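Local atomic coordinates of tRNA (uracil(54)-C(5))-methyltransferase (Pyrococcus abyssi, PDB entry 2JJQ), a protein that catalyses the S-adenosyl-L-methionine-dependent methylation of uridine 54 in tRNA, forming 5-methyluridine at that position. Residues A[73-77]-A[93-99]; A[121-127]-A[412-416]. All coordinates share one frame; numbering follows the deposited sequence.

From the N terminus, the strands of the TRAM-like domain lead into 73-77, and contact 1 closes a short excursion when 93-99 returns to it. That loop, not modelled from 78 to 88, carries Cys81, Cys87 and Cys90, which probably bind a [4Fe-4S] cluster as in relatives. Helix 97-112 and strand 117-119 follow, and 121-127 opens contact 2, which closes only at 412-416, after the central region and most of the catalytic domain. The two loops are in series, neither nested nor crossed. They nevertheless touch: Tyr97 OH probably hydrogen-bonds to Ser121 N, Tyr97 packs on Ile124, and Gln93 on His414 and Phe125, consistent with the TRAM-like, cluster and catalytic regions meeting here.

Contact 1 (A[73-77]-A[93-99]); sequences SPLRV and QHLNYDY
Arg76 and Leu95 face each other as a non-hydrogen-bonded pair in a single antiparallel beta bridge, which joins the loop that follows strand 62-69 to the segment leading into helix 97-112. The bridge is framed by two backbone bonds, Asn96 N to Leu75 O at 2.8 Å and Val77 N to His94 O at 2.9 Å. A type I turn from Ser73 to Arg76 brings the chain to this point; Ser73 OG accepts from Leu75 N and completes an ST turn.

The Arg76 side chain shows how one long residue can exploit such a bridge. Its CB lies 3.6 Å from His94 O, and CG passes the same carbonyl. The chain bends at the CG-CD bond (chi3 86°), which swings NE and the guanidinium toward His94. There NE donates to a water that in turn donates to His94 O, NH1 reaches Asp48 in a salt bridge and also bonds to Phe43 O, and NH2 comes to 3.8 Å from His94 CB. His94 CD2 sits over one face of the guanidinium, toward its rim, with the two planes 47° apart. The imidazole is anchored in its turn by NE2, bonded to Ser44 O.

At this same end of the bridge, Val77 lays CG2 against His94 O while CG1 rests 3.7 Å from Leu95 C. At the other end Leu75 reaches toward the first turn of the helix: its CD1 sits over the centre of the Tyr99 ring in a CH-pi contact, 3.5 Å from the centroid and only 10° off the ring normal.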
loop_
_atom_site.group_PDB
_atom_site.type_symbol
_atom_site.label_atom_id
_atom_site.label_comp_id
_atom_site.label_asym_id
_atom_site.label_seq_id
_atom_site.Cartn_x
_atom_site.Cartn_y
_atom_site.Cartn_z
ATOM N N SER A 73 13.229 -22.015 13.890
ATOM C CA SER A 73 14.329 -21.408 13.205
ATOM C C SER A 73 14.772 -20.209 14.015
ATOM O O SER A 73 13.926 -19.507 14.569
ATOM C CB SER A 73 13.850 -20.827 11.865
ATOM O OG SER A 73 14.854 -20.016 11.268
ATOM N N PRO A 74 16.095 -19.925 13.995
ATOM C CA PRO A 74 16.648 -18.732 14.626
ATOM C C PRO A 74 16.249 -17.482 13.792
ATOM O O PRO A 74 16.427 -16.363 14.262
ATOM C CB PRO A 74 18.147 -18.965 14.544
ATOM C CG PRO A 74 18.311 -19.777 13.262
ATOM C CD PRO A 74 17.124 -20.701 13.293
ATOM N N LEU A 75 15.672 -17.662 12.598
ATOM C CA LEU A 75 15.201 -16.492 11.819
ATOM C C LEU A 75 13.853 -15.973 12.307
ATOM O O LEU A 75 13.368 -14.932 11.815
ATOM C CB LEU A 75 15.112 -16.856 10.334
ATOM C CG LEU A 75 16.411 -17.362 9.711
ATOM C CD1 LEU A 75 16.197 -17.613 8.266
ATOM C CD2 LEU A 75 17.484 -16.334 9.907
ATOM N N ARG A 76 13.214 -16.691 13.236
ATOM C CA ARG A 76 11.885 -16.327 13.712
ATOM C C ARG A 76 12.018 -15.249 14.797
ATOM O O ARG A 76 13.070 -15.132 15.441
ATOM C CB ARG A 76 11.179 -17.551 14.309
ATOM C CG ARG A 76 10.724 -18.545 13.251
ATOM C CD ARG A 76 9.915 -19.811 13.796
ATOM N NE ARG A 76 8.557 -19.356 13.866
ATOM C CZ ARG A 76 7.567 -19.702 13.061
ATOM N NH1 ARG A 76 7.678 -20.662 12.126
ATOM N NH2 ARG A 76 6.427 -19.116 13.272
ATOM N N VAL A 77 10.962 -14.486 14.991
ATOM C CA VAL A 77 10.963 -13.516 16.063
ATOM C C VAL A 77 10.876 -14.266 17.382
ATOM O O VAL A 77 10.882 -13.591 18.418
ATOM C CB VAL A 77 9.837 -12.519 15.935
ATOM C CG1 VAL A 77 10.109 -11.545 14.781
ATOM C CG2 VAL A 77 8.484 -13.272 15.788
ATOM N N GLN A 93 5.387 -11.715 9.266
ATOM C CA GLN A 93 5.550 -11.063 10.585
ATOM C C GLN A 93 6.219 -11.928 11.620
ATOM O O GLN A 93 6.659 -11.434 12.654
ATOM C CB GLN A 93 4.201 -10.626 11.172
ATOM C CG GLN A 93 4.395 -9.450 12.124
ATOM C CD GLN A 93 3.071 -8.846 12.702
ATOM O OE1 GLN A 93 2.235 -8.301 11.973
ATOM N NE2 GLN A 93 2.931 -8.904 14.028
ATOM N N HIS A 94 6.276 -13.223 11.350
ATOM C CA HIS A 94 6.898 -14.202 12.294
ATOM C C HIS A 94 8.419 -14.235 12.114
ATOM O O HIS A 94 9.125 -14.977 12.827
ATOM C CB HIS A 94 6.328 -15.574 12.022
ATOM C CG HIS A 94 6.577 -16.046 10.609
ATOM N ND1 HIS A 94 6.007 -15.442 9.508
ATOM C CD2 HIS A 94 7.333 -17.056 10.127
ATOM C CE1 HIS A 94 6.422 -16.039 8.404
ATOM N NE2 HIS A 94 7.212 -17.039 8.752
ATOM N N LEU A 95 8.917 -13.445 11.160
ATOM C CA LEU A 95 10.378 -13.432 10.809
ATOM C C LEU A 95 11.085 -12.169 11.279
ATOM O O LEU A 95 10.551 -11.071 11.120
ATOM C CB LEU A 95 10.559 -13.531 9.300
ATOM C CG LEU A 95 9.947 -14.762 8.624
ATOM C CD1 LEU A 95 10.165 -14.561 7.134
ATOM C CD2 LEU A 95 10.559 -16.062 9.135
ATOM N N ASN A 96 12.303 -12.311 11.790
ATOM C CA ASN A 96 13.134 -11.154 12.153
ATOM C C ASN A 96 13.258 -10.258 10.939
ATOM O O ASN A 96 13.357 -10.733 9.784
ATOM C CB ASN A 96 14.550 -11.604 12.463
ATOM C CG ASN A 96 14.647 -12.297 13.790
ATOM O OD1 ASN A 96 13.923 -11.988 14.746
ATOM N ND2 ASN A 96 15.590 -13.228 13.868
ATOM N N TYR A 97 13.300 -8.967 11.216
ATOM C CA TYR A 97 13.262 -7.990 10.099
ATOM C C TYR A 97 14.456 -8.110 9.167
ATOM O O TYR A 97 14.343 -8.043 7.918
ATOM C CB TYR A 97 13.083 -6.563 10.643
ATOM C CG TYR A 97 12.829 -5.589 9.517
ATOM C CD1 TYR A 97 11.723 -5.748 8.703
ATOM C CD2 TYR A 97 13.677 -4.494 9.308
ATOM C CE1 TYR A 97 11.453 -4.834 7.663
ATOM C CE2 TYR A 97 13.423 -3.601 8.258
ATOM C CZ TYR A 97 12.315 -3.786 7.447
ATOM O OH TYR A 97 12.094 -2.916 6.371
ATOM N N ASP A 98 15.636 -8.379 9.744
ATOM C CA ASP A 98 16.805 -8.494 8.871
ATOM C C ASP A 98 16.632 -9.663 7.900
ATOM O O ASP A 98 17.136 -9.623 6.762
ATOM C CB ASP A 98 18.100 -8.616 9.677
ATOM C CG ASP A 98 18.274 -9.987 10.292
ATOM O OD1 ASP A 98 17.321 -10.494 10.880
ATOM O OD2 ASP A 98 19.376 -10.591 10.206
ATOM N N TYR A 99 15.949 -10.709 8.342
ATOM C CA TYR A 99 15.737 -11.839 7.434
ATOM C C TYR A 99 14.688 -11.473 6.392
ATOM O O TYR A 99 14.796 -11.882 5.233
ATOM C CB TYR A 99 15.381 -13.164 8.123
ATOM C CG TYR A 99 15.314 -14.242 7.065
ATOM C CD1 TYR A 99 16.463 -14.637 6.391
ATOM C CD2 TYR A 99 14.109 -14.748 6.634
ATOM C CE1 TYR A 99 16.413 -15.534 5.366
ATOM C CE2 TYR A 99 14.060 -15.692 5.576
ATOM C CZ TYR A 99 15.216 -16.051 4.957
ATOM O OH TYR A 99 15.258 -16.975 3.905
HETATM O O HOH W 1 7.729 -16.833 15.060
#

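Contact 2 (A[121-127]-A[412-416])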
loop_
_atom_site.group_PDB
_atom_site.type_symbol
_atom_site.label_atom_id
_atom_site.label_comp_id
_atom_site.label_asym_id
_atom_site.label_seq_id
_atom_site.Cartn_x
_atom_site.Cartn_y
_atom_site.Cartn_z
ATOM N N SER A 121 12.643 -0.181 5.853
ATOM C CA SER A 121 11.688 0.812 6.344
ATOM C C SER A 121 12.246 1.449 7.648
ATOM O O SER A 121 12.809 0.711 8.500
ATOM C CB SER A 121 10.340 0.160 6.579
ATOM O OG SER A 121 9.408 1.139 7.017
ATOM N N PRO A 122 12.184 2.802 7.762
ATOM C CA PRO A 122 12.734 3.487 8.953
ATOM C C PRO A 122 12.072 2.991 10.214
ATOM O O PRO A 122 12.726 2.963 11.281
ATOM C CB PRO A 122 12.412 4.956 8.668
ATOM C CG PRO A 122 12.588 5.074 7.151
ATOM C CD PRO A 122 12.018 3.735 6.629
ATOM N N LYS A 123 10.806 2.599 10.110
ATOM C CA LYS A 123 10.068 1.996 11.235
ATOM C C LYS A 123 9.342 0.786 10.756
ATOM O O LYS A 123 8.940 0.749 9.611
ATOM C CB LYS A 123 9.068 2.960 11.848
ATOM C CG LYS A 123 9.662 4.243 12.434
ATOM C CD LYS A 123 8.532 4.947 13.197
ATOM C CE LYS A 123 8.987 6.249 13.863
ATOM N NZ LYS A 123 9.609 6.066 15.192
ATOM N N ILE A 124 9.163 -0.227 11.610
ATOM C CA ILE A 124 8.434 -1.403 11.132
ATOM C C ILE A 124 7.247 -1.713 12.008
ATOM O O ILE A 124 6.534 -2.707 11.782
ATOM C CB ILE A 124 9.316 -2.650 11.094
ATOM C CG1 ILE A 124 9.946 -2.886 12.478
ATOM C CG2 ILE A 124 10.411 -2.522 10.020
ATOM C CD1 ILE A 124 10.684 -4.248 12.540
ATOM N N PHE A 125 7.060 -0.885 13.022
ATOM C CA PHE A 125 5.736 -0.779 13.640
ATOM C C PHE A 125 5.352 0.727 13.812
ATOM O O PHE A 125 6.212 1.606 14.053
ATOM C CB PHE A 125 5.614 -1.640 14.913
ATOM C CG PHE A 125 5.670 -3.160 14.658
ATOM C CD1 PHE A 125 4.524 -3.872 14.286
ATOM C CD2 PHE A 125 6.872 -3.872 14.791
ATOM C CE1 PHE A 125 4.565 -5.281 14.071
ATOM C CE2 PHE A 125 6.935 -5.297 14.556
ATOM C CZ PHE A 125 5.783 -5.985 14.215
ATOM N N GLY A 126 4.072 1.035 13.635
ATOM C CA GLY A 126 3.668 2.442 13.610
ATOM C C GLY A 126 3.831 3.132 12.258
ATOM O O GLY A 126 3.485 4.308 12.137
ATOM N N HIS A 127 4.338 2.415 11.252
ATOM C CA HIS A 127 4.641 3.034 9.922
ATOM C C HIS A 127 3.425 3.162 9.016
ATOM O O HIS A 127 3.418 3.967 8.057
ATOM C CB HIS A 127 5.697 2.223 9.168
ATOM C CG HIS A 127 5.283 0.808 8.938
ATOM N ND1 HIS A 127 5.247 -0.111 9.965
ATOM C CD2 HIS A 127 4.839 0.163 7.838
ATOM C CE1 HIS A 127 4.785 -1.260 9.508
ATOM N NE2 HIS A 127 4.519 -1.121 8.222
ATOM N N PHE A 412 6.785 -2.239 2.394
ATOM C CA PHE A 412 5.755 -3.157 2.915
ATOM C C PHE A 412 6.345 -4.192 3.898
ATOM O O PHE A 412 6.288 -5.412 3.641
ATOM C CB PHE A 412 5.088 -3.895 1.764
ATOM C CG PHE A 412 4.630 -2.987 0.676
ATOM C CD1 PHE A 412 3.496 -2.238 0.823
ATOM C CD2 PHE A 412 5.364 -2.887 -0.477
ATOM C CE1 PHE A 412 3.050 -1.362 -0.210
ATOM C CE2 PHE A 412 4.945 -2.022 -1.508
ATOM C CZ PHE A 412 3.791 -1.272 -1.369
ATOM N N PRO A 413 6.847 -3.717 5.021
ATOM C CA PRO A 413 7.371 -4.651 6.034
ATOM C C PRO A 413 6.358 -5.759 6.395
ATOM O O PRO A 413 5.138 -5.516 6.435
ATOM C CB PRO A 413 7.569 -3.755 7.258
ATOM C CG PRO A 413 7.747 -2.335 6.692
ATOM C CD PRO A 413 6.921 -2.292 5.440
ATOM N N HIS A 414 6.871 -6.966 6.711
ATOM C CA HIS A 414 6.045 -8.093 7.148
ATOM C C HIS A 414 5.204 -8.712 6.041
ATOM O O HIS A 414 4.359 -9.562 6.324
ATOM C CB HIS A 414 5.150 -7.773 8.360
ATOM C CG HIS A 414 5.859 -7.020 9.435
ATOM N ND1 HIS A 414 6.998 -7.502 10.047
ATOM C CD2 HIS A 414 5.611 -5.808 10.002
ATOM C CE1 HIS A 414 7.416 -6.642 10.962
ATOM N NE2 HIS A 414 6.597 -5.592 10.951
ATOM N N THR A 415 5.421 -8.279 4.804
ATOM C CA THR A 415 4.802 -8.895 3.635
ATOM C C THR A 415 5.938 -9.242 2.672
ATOM O O THR A 415 7.057 -8.699 2.791
ATOM C CB THR A 415 3.848 -7.916 2.913
ATOM O OG1 THR A 415 4.639 -7.030 2.107
ATOM C CG2 THR A 415 3.032 -7.082 3.918
ATOM N N PRO A 416 5.661 -10.110 1.668
ATOM C CA PRO A 416 6.695 -10.398 0.674
ATOM C C PRO A 416 6.945 -9.295 -0.363
ATOM O O PRO A 416 7.795 -9.457 -1.232
ATOM C CB PRO A 416 6.172 -11.660 -0.045
ATOM C CG PRO A 416 4.886 -11.996 0.557
ATOM C CD PRO A 416 4.424 -10.883 1.449
HETATM O O HOH W 2 3.494 -3.284 6.743
#
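His414 turns CG anti to its carbonyl carbon (chi1 -44°), and Phe125 adopts the same kind of first torsion (chi1 -67°); together these bring the imidazole against both the backbone and the ring of the facing loop. The edge of His414 meets the Ile124 carbonyl: NE2 donates to Ile124 O at 3.0 Å, with the acceptor near the imidazole plane and the bond somewhat bent. This same NE2 lies 3.4 Å from Phe125 CZ, over one face of the phenyl group near its rim. The two rings are inclined obliquely, so a bond in the imidazole plane and an aromatic contact together limit its rotation.

Pro413 packs beside them. Its CG is 3.6 Å from Ser121 CB and also sits over one face of the His127 ring, a CH-pi contact of 4.1 Å to the centroid. Ile124 CG2 approaches Pro413 CB from another direction. At the edge of the His127 ring, a water lies 2.8 Å from His127 NE2 and donates to Pro413 O, linking the loops a second time through polar atoms.

The conformation of the later segment is a type II turn from Phe412 to Thr415, in which Phe412 O accepts from both Thr415 N and Thr415 OG1 (2.8 Å). This turn lies in the Phe-Pro-x-Thr-x-His-x-Glu sequence of RNA m5U methyltransferases, on the loop between the final antiparallel strands 403-409 and 419-424 of the class I-like fold, just before Glu419, the predicted proton acceptor.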